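Local coordinates for SusD superfamily protein (Parabacteroides distasonis, PDB 3OTN) that probably binds carbohydrate or related nutrients at the bacterial outer membrane, as other members of the SusD family do, at residues Lys35-Pro38 with Asn43-Leu46; Leu46-Met51 with Glu80-Asp85; Ala370-Asp375 with Thr401-Phe406; Asp362-Tyr367 with Val386-Gly391. All coordinates share one frame; numbering follows the deposited sequence. Where two conformers were deposited one is given.

Interaction 1 (Lys35-Pro38 with Asn43-Leu46); sequences KMTP and NTIL
In a small antiparallel hairpin, strand 36-37 lies against strand 42-43, with Met36 facing Asn43 as a non-hydrogen-bonded pair whose CA atoms are 4.2 Å apart. Beside this pair, where Lys35 precedes Met36 and Thr44 follows Asn43, two hydrogen bonds join the segments. Thr44 N donates to Lys35 O at 3.0 Å, and Lys35 N donates in turn to a side chain, Thr44 OG1, at 3.2 Å. The small chi1 of Thr44 (48°) tucks that hydroxyl between its own N and carbonyl carbon, where it bonds both Lys35 N and Val32 O. Its CG2 then rests against Lys35 CG and Thr37 CG2.

The Asn43 amide lies across the Lys35 carbonyl without bonding to it, and the selenium of Met36, a selenomethionine, lies 3.5 Å from Asn43 ND2, the two side chains crossing at about a right angle. Asn43 OD1 turns onward instead, taking Ile45 N on a lone pair, in the carbonyl plane, a nearly straight bond (2.9 Å, 176°) that closes an Asx turn, while ND2 is held by Asn34. An alanine at Asn43 is likely to leave Ile45 N and Asn34 OD1 without these mates and the turn less firmly set. Side-chain oxygens thus replace backbone carbonyls where the strand gives way to the turn, so polar backbone groups remain paired as the chain leaves the hairpin.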
loop_
_atom_site.group_PDB
_atom_site.type_symbol
_atom_site.label_atom_id
_atom_site.label_comp_id
_atom_site.label_asym_id
_atom_site.label_seq_id
_atom_site.Cartn_x
_atom_site.Cartn_y
_atom_site.Cartn_z
ATOM N N LYS A 35 2.284 10.305 3.446
ATOM C CA LYS A 35 2.515 11.634 3.922
ATOM C C LYS A 35 3.981 11.995 3.793
ATOM O O LYS A 35 4.870 11.121 3.849
ATOM C CB LYS A 35 2.067 11.792 5.380
ATOM C CG LYS A 35 2.905 11.041 6.418
ATOM C CD LYS A 35 2.522 11.453 7.847
ATOM C CE LYS A 35 3.722 11.487 8.770
ATOM N NZ LYS A 35 3.357 11.782 10.202
HETATM N N MSE A 36 4.217 13.297 3.723
HETATM C CA MSE A 36 5.564 13.834 3.640
HETATM C C MSE A 36 6.209 13.767 5.024
HETATM O O MSE A 36 5.540 14.008 6.045
HETATM C CB MSE A 36 5.565 15.257 3.147
HETATM C CG MSE A 36 4.964 15.453 1.755
HETATM SE SE MSE A 36 5.664 14.399 0.270
HETATM C CE MSE A 36 7.563 15.008 0.347
ATOM N N THR A 37 7.490 13.429 5.028
ATOM C CA THR A 37 8.280 13.274 6.254
ATOM C C THR A 37 9.526 14.211 6.210
ATOM O O THR A 37 9.806 14.842 5.193
ATOM C CB THR A 37 8.667 11.766 6.482
ATOM O OG1 THR A 37 9.387 11.280 5.350
ATOM C CG2 THR A 37 7.423 10.894 6.713
ATOM N N PRO A 38 10.252 14.346 7.323
ATOM C CA PRO A 38 11.408 15.285 7.305
ATOM C C PRO A 38 12.441 14.858 6.308
ATOM O O PRO A 38 12.711 13.676 6.200
ATOM C CB PRO A 38 11.970 15.162 8.712
ATOM C CG PRO A 38 10.815 14.871 9.529
ATOM C CD PRO A 38 9.897 13.970 8.689
ATOM N N ASN A 43 8.818 10.604 2.103
ATOM C CA ASN A 43 7.402 10.265 2.274
ATOM C C ASN A 43 7.372 8.856 2.757
ATOM O O ASN A 43 8.224 8.065 2.343
ATOM C CB ASN A 43 6.678 10.425 0.932
ATOM C CG ASN A 43 5.153 10.160 1.023
ATOM O OD1 ASN A 43 4.724 9.060 1.331
ATOM N ND2 ASN A 43 4.340 11.195 0.748
ATOM N N THR A 44 6.373 8.539 3.593
ATOM C CA THR A 44 6.200 7.216 4.168
ATOM C C THR A 44 6.132 6.099 3.112
ATOM O O THR A 44 6.564 4.956 3.388
ATOM C CB THR A 44 4.961 7.135 5.091
ATOM O OG1 THR A 44 3.836 7.720 4.405
ATOM C CG2 THR A 44 5.215 7.837 6.421
ATOM N N ILE A 45 5.610 6.407 1.923
ATOM C CA ILE A 45 5.514 5.397 0.861
ATOM C C ILE A 45 6.851 4.844 0.405
ATOM O O ILE A 45 6.911 3.725 -0.117
ATOM C CB ILE A 45 4.735 5.854 -0.400
ATOM C CG1 ILE A 45 5.488 6.926 -1.211
ATOM C CG2 ILE A 45 3.298 6.276 -0.031
ATOM C CD1 ILE A 45 4.741 7.290 -2.525
ATOM N N LEU A 46 7.924 5.605 0.624
ATOM C CA LEU A 46 9.238 5.183 0.184
ATOM C C LEU A 46 9.768 3.973 0.929
ATOM O O LEU A 46 10.540 3.209 0.330
ATOM C CB LEU A 46 10.257 6.331 0.249
ATOM C CG LEU A 46 10.011 7.589 -0.565
ATOM C CD1 LEU A 46 11.024 8.647 -0.220
ATOM C CD2 LEU A 46 9.990 7.331 -2.100
#

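Interaction 2 (Leu46-Met51 with Glu80-Asp85); sequences LLLEYM and EDWWQD. With ACT (acetate ion), chain E.
Trp82 reaches out from helix 79-100 so that its indole meets two consecutive leucines, Leu47 and Leu48, each addressing a different part of the ring system. Leu47 meets the five-membered ring: its CD2 approaches Trp82 CD1 to 3.5 Å, and its CB lies 3.8 Å from Trp82 NE1. Leu48 meets the CZ2-CH2 side of the six-membered ring, with CD1 at 4.0 Å from Trp82 CZ2. Both methyl groups come in obliquely to the indole.

The torsions explain the division. In Leu47, CG stands trans to the backbone N (chi1 -176°), which carries the branch toward the helix and alongside the pyrrole part. In Trp82, chi2 near 99° turns the indole broadside to its CA-CB bond, spreading it across both leucines. Its one polar atom, NE1, is buried but satisfied by the carbonyl oxygen of Thr44, just ahead of the leucines, so the same indole is fixed by one polar bond and two apolar neighbours. A leucine in place of Trp82 would probably leave Thr44 O without this donor and open a gap beside Leu48 CD1.

One residue on, Trp83 points elsewhere, its NE1 donating to an acetate oxygen at 3.0 Å, in the plane of the ring; the ion probably came from the crystallisation liquor. Ile132 of helix 108-133 packs on Leu47, Leu48 and Trp82 together. A loop packed in this way, through leucines and an indole, against helices 79-100 and 108-133 is consistent with the TPR-like helical part of SusD-family proteins.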
loop_
_atom_site.group_PDB
_atom_site.type_symbol
_atom_site.label_atom_id
_atom_site.label_comp_id
_atom_site.label_asym_id
_atom_site.label_seq_id
_atom_site.Cartn_x
_atom_site.Cartn_y
_atom_site.Cartn_z
ATOM N N LEU A 46 7.924 5.605 0.624
ATOM C CA LEU A 46 9.238 5.183 0.184
ATOM C C LEU A 46 9.768 3.973 0.929
ATOM O O LEU A 46 10.540 3.209 0.330
ATOM C CB LEU A 46 10.257 6.331 0.249
ATOM C CG LEU A 46 10.011 7.589 -0.565
ATOM C CD1 LEU A 46 11.024 8.647 -0.220
ATOM C CD2 LEU A 46 9.990 7.331 -2.100
ATOM N N LEU A 47 9.376 3.794 2.198
ATOM C CA LEU A 47 9.844 2.656 3.010
ATOM C C LEU A 47 9.547 1.332 2.334
ATOM O O LEU A 47 10.371 0.406 2.369
ATOM C CB LEU A 47 9.193 2.639 4.416
ATOM C CG LEU A 47 9.687 1.543 5.401
ATOM C CD1 LEU A 47 11.185 1.688 5.734
ATOM C CD2 LEU A 47 8.872 1.526 6.711
ATOM N N LEU A 48 8.360 1.256 1.736
ATOM C CA LEU A 48 7.863 0.038 1.107
ATOM C C LEU A 48 8.280 -0.120 -0.348
ATOM O O LEU A 48 7.975 -1.132 -0.950
ATOM C CB LEU A 48 6.346 -0.036 1.238
ATOM C CG LEU A 48 5.749 0.109 2.651
ATOM C CD1 LEU A 48 4.232 0.074 2.573
ATOM C CD2 LEU A 48 6.259 -0.950 3.606
ATOM N N GLU A 49 8.969 0.870 -0.907
ATOM C CA GLU A 49 9.525 0.767 -2.259
ATOM C C GLU A 49 11.023 0.651 -2.311
ATOM O O GLU A 49 11.577 0.150 -3.305
ATOM C CB GLU A 49 9.080 1.964 -3.103
ATOM C CG GLU A 49 7.523 2.083 -3.233
ATOM C CD GLU A 49 6.877 0.872 -3.893
ATOM O OE1 GLU A 49 7.495 0.231 -4.784
ATOM O OE2 GLU A 49 5.730 0.551 -3.535
ATOM N N TYR A 50 11.699 1.128 -1.280
ATOM C CA TYR A 50 13.177 1.175 -1.343
ATOM C C TYR A 50 13.895 -0.139 -1.199
ATOM O O TYR A 50 15.074 -0.209 -1.583
ATOM C CB TYR A 50 13.733 2.213 -0.382
ATOM C CG TYR A 50 13.688 3.662 -0.840
ATOM C CD1 TYR A 50 13.403 4.037 -2.158
ATOM C CD2 TYR A 50 14.045 4.671 0.052
ATOM C CE1 TYR A 50 13.471 5.372 -2.542
ATOM C CE2 TYR A 50 14.083 5.995 -0.326
ATOM C CZ TYR A 50 13.782 6.341 -1.620
ATOM O OH TYR A 50 13.866 7.680 -1.957
HETATM N N MSE A 51 13.232 -1.205 -0.742
HETATM C CA MSE A 51 13.913 -2.480 -0.621
HETATM C C MSE A 51 13.559 -3.487 -1.702
HETATM O O MSE A 51 14.169 -4.545 -1.737
HETATM C CB MSE A 51 13.709 -3.122 0.746
HETATM C CG MSE A 51 14.332 -2.339 1.895
HETATM SE SE MSE A 51 16.273 -2.249 1.788
HETATM C CE MSE A 51 16.826 -3.923 1.176
ATOM N N GLU A 80 10.250 5.669 12.013
ATOM C CA GLU A 80 9.673 6.413 13.143
ATOM C C GLU A 80 8.249 6.854 12.857
ATOM O O GLU A 80 7.379 6.760 13.717
ATOM C CB GLU A 80 10.502 7.665 13.478
ATOM C CG GLU A 80 11.661 7.368 14.341
ATOM C CD GLU A 80 12.580 8.552 14.527
ATOM O OE1 GLU A 80 13.217 8.994 13.535
ATOM O OE2 GLU A 80 12.694 8.986 15.685
ATOM N N ASP A 81 8.031 7.363 11.645
ATOM C CA ASP A 81 6.722 7.905 11.242
ATOM C C ASP A 81 5.687 6.785 11.206
ATOM O O ASP A 81 4.566 6.950 11.672
ATOM C CB ASP A 81 6.827 8.573 9.860
ATOM C CG ASP A 81 7.948 9.612 9.809
ATOM O OD1 ASP A 81 7.677 10.760 10.166
ATOM O OD2 ASP A 81 9.107 9.253 9.503
ATOM N N TRP A 82 6.096 5.648 10.654
ATOM C CA TRP A 82 5.220 4.509 10.550
ATOM C C TRP A 82 4.843 3.984 11.921
ATOM O O TRP A 82 3.669 3.734 12.158
ATOM C CB TRP A 82 5.812 3.383 9.712
ATOM C CG TRP A 82 5.639 3.527 8.245
ATOM C CD1 TRP A 82 6.553 4.000 7.348
ATOM C CD2 TRP A 82 4.502 3.140 7.488
ATOM N NE1 TRP A 82 6.044 3.957 6.071
ATOM C CE2 TRP A 82 4.778 3.434 6.131
ATOM C CE3 TRP A 82 3.269 2.593 7.818
ATOM C CZ2 TRP A 82 3.866 3.167 5.103
ATOM C CZ3 TRP A 82 2.345 2.350 6.793
ATOM C CH2 TRP A 82 2.669 2.612 5.449
ATOM N N TRP A 83 5.820 3.846 12.818
ATOM C CA TRP A 83 5.534 3.353 14.174
ATOM C C TRP A 83 4.646 4.314 14.980
ATOM O O TRP A 83 3.646 3.923 15.514
ATOM C CB TRP A 83 6.841 3.131 14.934
ATOM C CG TRP A 83 6.691 2.510 16.275
ATOM C CD1 TRP A 83 6.424 3.144 17.452
ATOM C CD2 TRP A 83 6.850 1.142 16.582
ATOM N NE1 TRP A 83 6.389 2.242 18.489
ATOM C CE2 TRP A 83 6.634 0.993 17.984
ATOM C CE3 TRP A 83 7.124 0.002 15.815
ATOM C CZ2 TRP A 83 6.707 -0.248 18.624
ATOM C CZ3 TRP A 83 7.192 -1.251 16.458
ATOM C CH2 TRP A 83 6.998 -1.354 17.851
ATOM N N GLN A 84 5.052 5.560 15.064
ATOM C CA GLN A 84 4.345 6.549 15.882
ATOM C C GLN A 84 2.924 6.799 15.378
ATOM O O GLN A 84 1.989 6.853 16.190
ATOM C CB GLN A 84 5.119 7.860 15.937
ATOM C CG GLN A 84 6.440 7.755 16.636
ATOM C CD GLN A 84 7.261 9.049 16.605
ATOM O OE1 GLN A 84 6.822 10.081 16.085
ATOM N NE2 GLN A 84 8.455 8.991 17.186
ATOM N N ASP A 85 2.742 6.902 14.062
ATOM C CA ASP A 85 1.402 7.242 13.544
ATOM C C ASP A 85 0.466 6.067 13.567
ATOM O O ASP A 85 -0.694 6.274 13.830
ATOM C CB ASP A 85 1.427 7.755 12.110
ATOM C CG ASP A 85 2.024 9.150 11.990
ATOM O OD1 ASP A 85 2.350 9.815 13.012
ATOM O OD2 ASP A 85 2.202 9.552 10.834
HETATM C C ACT E . 4.257 1.738 21.335
HETATM O O ACT E . 5.493 1.520 21.231
HETATM O OXT ACT E . 3.816 2.917 21.517
HETATM C CH3 ACT E . 3.314 0.606 21.238
#

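Interaction 3 (Ala370-Asp375 with Thr401-Phe406); sequences AQVNAD and TNASAF. With ACT (acetate ion), chain H.
This is a small apolar helix-to-helix contact, in which Val372, near the C-terminal end of helix 360-375, meets Ala403 and Phe406 on the first turn of helix 403-418. The CA atoms of Val372 and Ala403 are 6.7 Å apart, a close approach made possible by the short side chain of the alanine. Nearly everything is done by one methyl group. With chi1 at 74°, CG2 of Val372 is trans to its backbone N and points into the corner between the two partners, where it lies 3.9 Å from Ala403 O, 4.1 Å from Ala403 CB and 4.3 Å from Phe406 CD2. The methyl approaches the phenyl ring obliquely. Leu407 of helix 403-418 touches Val372, while the Phe406 side chain also packs on Ser382 and Val386 of helix 380-392, so that three helices converge here.

Polar groups nearby look after the helix ends. Asn402 is the N-cap of helix 403-418: its OD1 accepts from Ala405 N at 2.9 Å, the donor standing well above the carbonyl plane. On the other helix, Gln371 NE2 gives a nearly straight bond to Asp375 OD2, 2.9 Å long at 177°, lying in the glutamine amide plane and using the anti lone pair of the carboxylate. The same NE2 bonds Thr377 O, and Gln371 OE1 receives Asn379 N and Ser382 OG, tying the helix end to the turn after it and to the start of helix 380-392. Between the segments the attraction is mainly van der Waals, whereas directional bonds serve the helix ends and that turn.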
loop_
_atom_site.group_PDB
_atom_site.type_symbol
_atom_site.label_atom_id
_atom_site.label_comp_id
_atom_site.label_asym_id
_atom_site.label_seq_id
_atom_site.Cartn_x
_atom_site.Cartn_y
_atom_site.Cartn_z
ATOM N N ALA A 370 -4.974 -16.872 -3.952
ATOM C CA ALA A 370 -5.545 -17.714 -2.902
ATOM C C ALA A 370 -6.194 -18.985 -3.460
ATOM O O ALA A 370 -6.042 -20.083 -2.887
ATOM C CB ALA A 370 -6.583 -16.912 -2.078
ATOM N N GLN A 371 -6.949 -18.822 -4.554
ATOM C CA GLN A 371 -7.707 -19.918 -5.160
ATOM C C GLN A 371 -6.765 -21.001 -5.671
ATOM O O GLN A 371 -6.969 -22.192 -5.371
ATOM C CB GLN A 371 -8.633 -19.414 -6.293
ATOM C CG GLN A 371 -9.545 -20.470 -6.871
ATOM C CD GLN A 371 -8.906 -21.235 -8.035
ATOM O OE1 GLN A 371 -8.367 -20.625 -8.950
ATOM N NE2 GLN A 371 -8.979 -22.559 -8.004
ATOM N N VAL A 372 -5.737 -20.603 -6.422
ATOM C CA VAL A 372 -4.800 -21.589 -6.940
ATOM C C VAL A 372 -4.010 -22.290 -5.815
ATOM O O VAL A 372 -3.710 -23.474 -5.916
ATOM C CB VAL A 372 -3.848 -21.043 -8.035
ATOM C CG1 VAL A 372 -2.777 -20.133 -7.453
ATOM C CG2 VAL A 372 -3.218 -22.218 -8.768
ATOM N N ASN A 373 -3.692 -21.560 -4.759
ATOM C CA ASN A 373 -2.996 -22.123 -3.611
ATOM C C ASN A 373 -3.890 -23.075 -2.811
ATOM O O ASN A 373 -3.447 -24.133 -2.406
ATOM C CB ASN A 373 -2.444 -20.993 -2.702
ATOM C CG ASN A 373 -1.042 -20.523 -3.106
ATOM O OD1 ASN A 373 -0.086 -21.279 -3.009
ATOM N ND2 ASN A 373 -0.916 -19.265 -3.507
ATOM N N ALA A 374 -5.148 -22.704 -2.580
ATOM C CA ALA A 374 -6.089 -23.609 -1.891
ATOM C C ALA A 374 -6.358 -24.851 -2.730
ATOM O O ALA A 374 -6.145 -25.976 -2.267
ATOM C CB ALA A 374 -7.394 -22.900 -1.561
ATOM N N ASP A 375 -6.824 -24.646 -3.960
ATOM C CA ASP A 375 -7.299 -25.741 -4.807
ATOM C C ASP A 375 -6.206 -26.491 -5.581
ATOM O O ASP A 375 -6.479 -27.538 -6.158
ATOM C CB ASP A 375 -8.360 -25.235 -5.803
ATOM C CG ASP A 375 -9.598 -24.660 -5.118
ATOM O OD1 ASP A 375 -9.887 -25.053 -3.970
ATOM O OD2 ASP A 375 -10.283 -23.803 -5.727
ATOM N N THR A 401 -0.163 -24.164 -18.311
ATOM C CA THR A 401 0.551 -25.432 -18.385
ATOM C C THR A 401 0.422 -26.190 -17.051
ATOM O O THR A 401 0.153 -27.410 -17.051
ATOM C CB THR A 401 2.021 -25.224 -18.842
ATOM O OG1 THR A 401 2.618 -24.151 -18.100
ATOM C CG2 THR A 401 2.057 -24.890 -20.345
ATOM N N ASN A 402 0.591 -25.489 -15.928
ATOM C CA ASN A 402 0.407 -26.085 -14.607
ATOM C C ASN A 402 0.057 -25.055 -13.512
ATOM O O ASN A 402 0.030 -23.837 -13.763
ATOM C CB ASN A 402 1.626 -26.974 -14.268
ATOM C CG ASN A 402 2.962 -26.242 -14.375
ATOM O OD1 ASN A 402 3.325 -25.494 -13.474
ATOM N ND2 ASN A 402 3.720 -26.494 -15.463
ATOM N N ALA A 403 -0.282 -25.542 -12.321
ATOM C CA ALA A 403 -0.643 -24.670 -11.223
ATOM C C ALA A 403 0.500 -23.729 -10.831
ATOM O O ALA A 403 0.258 -22.571 -10.497
ATOM C CB ALA A 403 -1.069 -25.470 -10.035
ATOM N N SER A 404 1.733 -24.229 -10.868
ATOM C CA SER A 404 2.905 -23.450 -10.482
ATOM C C SER A 404 3.152 -22.312 -11.492
ATOM O O SER A 404 3.389 -21.175 -11.100
ATOM C CB SER A 404 4.122 -24.381 -10.374
ATOM O OG SER A 404 5.297 -23.672 -10.071
ATOM N N ALA A 405 3.094 -22.641 -12.786
ATOM C CA ALA A 405 3.220 -21.625 -13.834
ATOM C C ALA A 405 2.095 -20.585 -13.715
ATOM O O ALA A 405 2.341 -19.397 -13.944
ATOM C CB ALA A 405 3.210 -22.225 -15.238
ATOM N N PHE A 406 0.873 -21.034 -13.394
ATOM C CA PHE A 406 -0.243 -20.097 -13.184
ATOM C C PHE A 406 -0.029 -19.184 -11.980
ATOM O O PHE A 406 -0.284 -17.988 -12.066
ATOM C CB PHE A 406 -1.598 -20.796 -13.081
ATOM C CG PHE A 406 -2.751 -19.846 -13.113
ATOM C CD1 PHE A 406 -3.305 -19.455 -14.319
ATOM C CD2 PHE A 406 -3.290 -19.340 -11.932
ATOM C CE1 PHE A 406 -4.363 -18.578 -14.351
ATOM C CE2 PHE A 406 -4.325 -18.441 -11.964
ATOM C CZ PHE A 406 -4.857 -18.059 -13.167
HETATM C C ACT H . 6.008 -21.795 -6.917
HETATM O O ACT H . 6.184 -21.458 -8.106
HETATM O OXT ACT H . 5.117 -22.655 -6.756
HETATM C CH3 ACT H . 6.798 -21.241 -5.758
#

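Interaction 4 (Asp362-Tyr367 with Val386-Gly391); sequences DVLLMY and VNQIRG. With EDO (1,2-ethanediol), chain S.
Two consecutive helices, 360-375 and 380-392, form a helical hairpin, consistent with the TPR-like helices of the SusD family, and their segments 362-367 and 386-391 come nearest where the CA atoms of Leu365 and Val386 lie 7.5 Å apart. The second helix runs back obliquely past the first, and by Gly391 it has drawn well away. Each segment keeps its own helical bonds, such as Met366 N to Asp362 O and Arg390 N to Val386 O, and the space between them is bridged by side chains alone.

Leu365 and Ile389 carry the contact, reaching toward each other tip to tip. Ile389 holds CG1 trans to its carbonyl carbon (chi1 -64°) and extends its chain further through chi2, which delivers CD1 to the branch point of the leucine. Beside this pair, Leu364 CD1 approaches Gln388 OE1 only loosely, at 4.4 Å. The Gln388 side chain was deposited in two conformers; in one of them NE2 donates to O1 of a 1,2-ethanediol at 3.1 Å, a molecule also held by Gln381 and Tyr360 and probably left from crystallisation.

Charges lie outside the interface: Asp362 pairs with Arg414 and Lys423, while Arg390 reaches Glu409 and Glu296. Because Arg414 and Glu409 both belong to helix 403-418, these bridges fasten the pair to a third helix. At the centre, Ile389 CD1 comes in beside the branch point of Leu365, 3.5 Å from CG and 3.6 Å from CD2.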
loop_
_atom_site.group_PDB
_atom_site.type_symbol
_atom_site.label_atom_id
_atom_site.label_comp_id
_atom_site.label_asym_id
_atom_site.label_seq_id
_atom_site.Cartn_x
_atom_site.Cartn_y
_atom_site.Cartn_z
ATOM N N ASP A 362 -6.163 -5.451 -7.370
ATOM C CA ASP A 362 -5.446 -6.144 -6.295
ATOM C C ASP A 362 -6.318 -7.268 -5.738
ATOM O O ASP A 362 -5.862 -8.388 -5.588
ATOM C CB ASP A 362 -5.127 -5.130 -5.189
ATOM C CG ASP A 362 -4.163 -5.644 -4.101
ATOM O OD1 ASP A 362 -3.666 -6.812 -4.107
ATOM O OD2 ASP A 362 -3.886 -4.796 -3.207
ATOM N N VAL A 363 -7.593 -6.977 -5.518
ATOM C CA VAL A 363 -8.501 -7.972 -4.951
ATOM C C VAL A 363 -8.673 -9.156 -5.922
ATOM O O VAL A 363 -8.668 -10.291 -5.482
ATOM C CB VAL A 363 -9.848 -7.393 -4.550
ATOM C CG1 VAL A 363 -10.798 -8.525 -4.072
ATOM C CG2 VAL A 363 -9.669 -6.346 -3.453
ATOM N N LEU A 364 -8.849 -8.881 -7.212
ATOM C CA LEU A 364 -8.929 -9.937 -8.231
ATOM C C LEU A 364 -7.672 -10.850 -8.242
ATOM O O LEU A 364 -7.773 -12.091 -8.256
ATOM C CB LEU A 364 -9.117 -9.328 -9.618
ATOM C CG LEU A 364 -10.394 -8.524 -9.915
ATOM C CD1 LEU A 364 -10.528 -8.224 -11.405
ATOM C CD2 LEU A 364 -11.609 -9.275 -9.401
ATOM N N LEU A 365 -6.496 -10.242 -8.208
ATOM C CA LEU A 365 -5.266 -11.032 -8.206
ATOM C C LEU A 365 -5.095 -11.769 -6.865
ATOM O O LEU A 365 -4.572 -12.864 -6.849
ATOM C CB LEU A 365 -4.067 -10.145 -8.515
ATOM C CG LEU A 365 -4.050 -9.617 -9.956
ATOM C CD1 LEU A 365 -3.021 -8.488 -10.072
ATOM C CD2 LEU A 365 -3.702 -10.758 -10.916
HETATM N N MSE A 366 -5.540 -11.185 -5.745
HETATM C CA MSE A 366 -5.576 -11.913 -4.460
HETATM C C MSE A 366 -6.509 -13.108 -4.514
HETATM O O MSE A 366 -6.168 -14.147 -3.963
HETATM C CB MSE A 366 -5.950 -10.993 -3.291
HETATM C CG MSE A 366 -4.859 -10.008 -2.934
HETATM SE SE MSE A 366 -5.193 -9.235 -1.175
HETATM C CE MSE A 366 -6.795 -8.253 -1.545
ATOM N N TYR A 367 -7.659 -12.977 -5.192
ATOM C CA TYR A 367 -8.522 -14.146 -5.416
ATOM C C TYR A 367 -7.799 -15.240 -6.205
ATOM O O TYR A 367 -7.786 -16.400 -5.756
ATOM C CB TYR A 367 -9.865 -13.835 -6.109
ATOM C CG TYR A 367 -10.669 -15.123 -6.343
ATOM C CD1 TYR A 367 -11.423 -15.700 -5.325
ATOM C CD2 TYR A 367 -10.620 -15.785 -7.569
ATOM C CE1 TYR A 367 -12.111 -16.913 -5.532
ATOM C CE2 TYR A 367 -11.315 -16.969 -7.787
ATOM C CZ TYR A 367 -12.056 -17.525 -6.752
ATOM O OH TYR A 367 -12.726 -18.693 -6.969
ATOM N N VAL A 386 -6.756 -13.248 -14.775
ATOM C CA VAL A 386 -5.461 -13.104 -15.418
ATOM C C VAL A 386 -5.609 -12.631 -16.870
ATOM O O VAL A 386 -4.888 -11.735 -17.303
ATOM C CB VAL A 386 -4.622 -14.414 -15.331
ATOM C CG1 VAL A 386 -3.440 -14.356 -16.242
ATOM C CG2 VAL A 386 -4.143 -14.615 -13.886
ATOM N N ASN A 387 -6.571 -13.182 -17.606
ATOM C CA ASN A 387 -6.768 -12.747 -19.002
ATOM C C ASN A 387 -7.354 -11.335 -19.175
ATOM O O ASN A 387 -7.040 -10.661 -20.147
ATOM C CB ASN A 387 -7.586 -13.784 -19.768
ATOM C CG ASN A 387 -6.813 -15.075 -20.002
ATOM O OD1 ASN A 387 -5.582 -15.089 -20.030
ATOM N ND2 ASN A 387 -7.536 -16.158 -20.179
ATOM N N GLN A 388 -8.188 -10.898 -18.230
ATOM C CA GLN A 388 -8.728 -9.532 -18.237
ATOM C C GLN A 388 -7.605 -8.518 -17.994
ATOM O O GLN A 388 -7.514 -7.524 -18.693
ATOM C CB GLN A 388 -9.852 -9.375 -17.197
ATOM C CG GLN A 388 -11.160 -10.118 -17.558
ATOM C CD GLN A 388 -11.974 -10.526 -16.321
ATOM O OE1 GLN A 388 -11.636 -10.151 -15.189
ATOM N NE2 GLN A 388 -13.039 -11.312 -16.533
ATOM N N ILE A 389 -6.741 -8.796 -17.007
ATOM C CA ILE A 389 -5.613 -7.909 -16.657
ATOM C C ILE A 389 -4.604 -7.857 -17.783
ATOM O O ILE A 389 -4.162 -6.791 -18.175
ATOM C CB ILE A 389 -5.015 -8.259 -15.243
ATOM C CG1 ILE A 389 -6.110 -8.001 -14.174
ATOM C CG2 ILE A 389 -3.735 -7.457 -14.955
ATOM C CD1 ILE A 389 -5.862 -8.688 -12.835
ATOM N N ARG A 390 -4.304 -9.008 -18.361
ATOM C CA ARG A 390 -3.449 -9.087 -19.527
ATOM C C ARG A 390 -4.064 -8.363 -20.738
ATOM O O ARG A 390 -3.363 -7.621 -21.415
ATOM C CB ARG A 390 -3.119 -10.557 -19.857
ATOM C CG ARG A 390 -2.124 -11.196 -18.867
ATOM C CD ARG A 390 -1.922 -12.710 -19.172
ATOM N NE ARG A 390 -1.381 -12.882 -20.503
ATOM C CZ ARG A 390 -0.087 -12.792 -20.845
ATOM N NH1 ARG A 390 0.892 -12.597 -19.950
ATOM N NH2 ARG A 390 0.239 -12.919 -22.119
ATOM N N GLY A 391 -5.366 -8.552 -20.973
ATOM C CA GLY A 391 -6.083 -7.890 -22.094
ATOM C C GLY A 391 -6.067 -6.364 -22.031
ATOM O O GLY A 391 -5.856 -5.703 -23.034
HETATM C C1 EDO S . -14.570 -10.989 -12.753
HETATM O O1 EDO S . -14.385 -11.902 -13.840
HETATM C C2 EDO S . -13.929 -9.650 -13.094
HETATM O O2 EDO S . -14.675 -8.595 -12.470
#

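In the fold
The four contacts form two clusters. Interactions 1 and 2 come first along the chain, share Leu46 and have centres 7 Å apart; the Lys35-Asp85 salt bridge and the bond from Trp82 to Thr44 join them, tying the hairpin to helix 79-100. Interactions 3 and 4 follow much later, centred 14 Å apart. Both use helix 360-375, their segments alternate along the chain, and Phe406 meets Val386, so helices 360-375, 380-392 and 403-418 pack together. Between clusters the centres lie about 28 to 36 Å apart, and interaction 1 is across the chain's centre from both later contacts. The result is two separate local clusters, one near the N-terminal hairpin, one among the C-terminal helices.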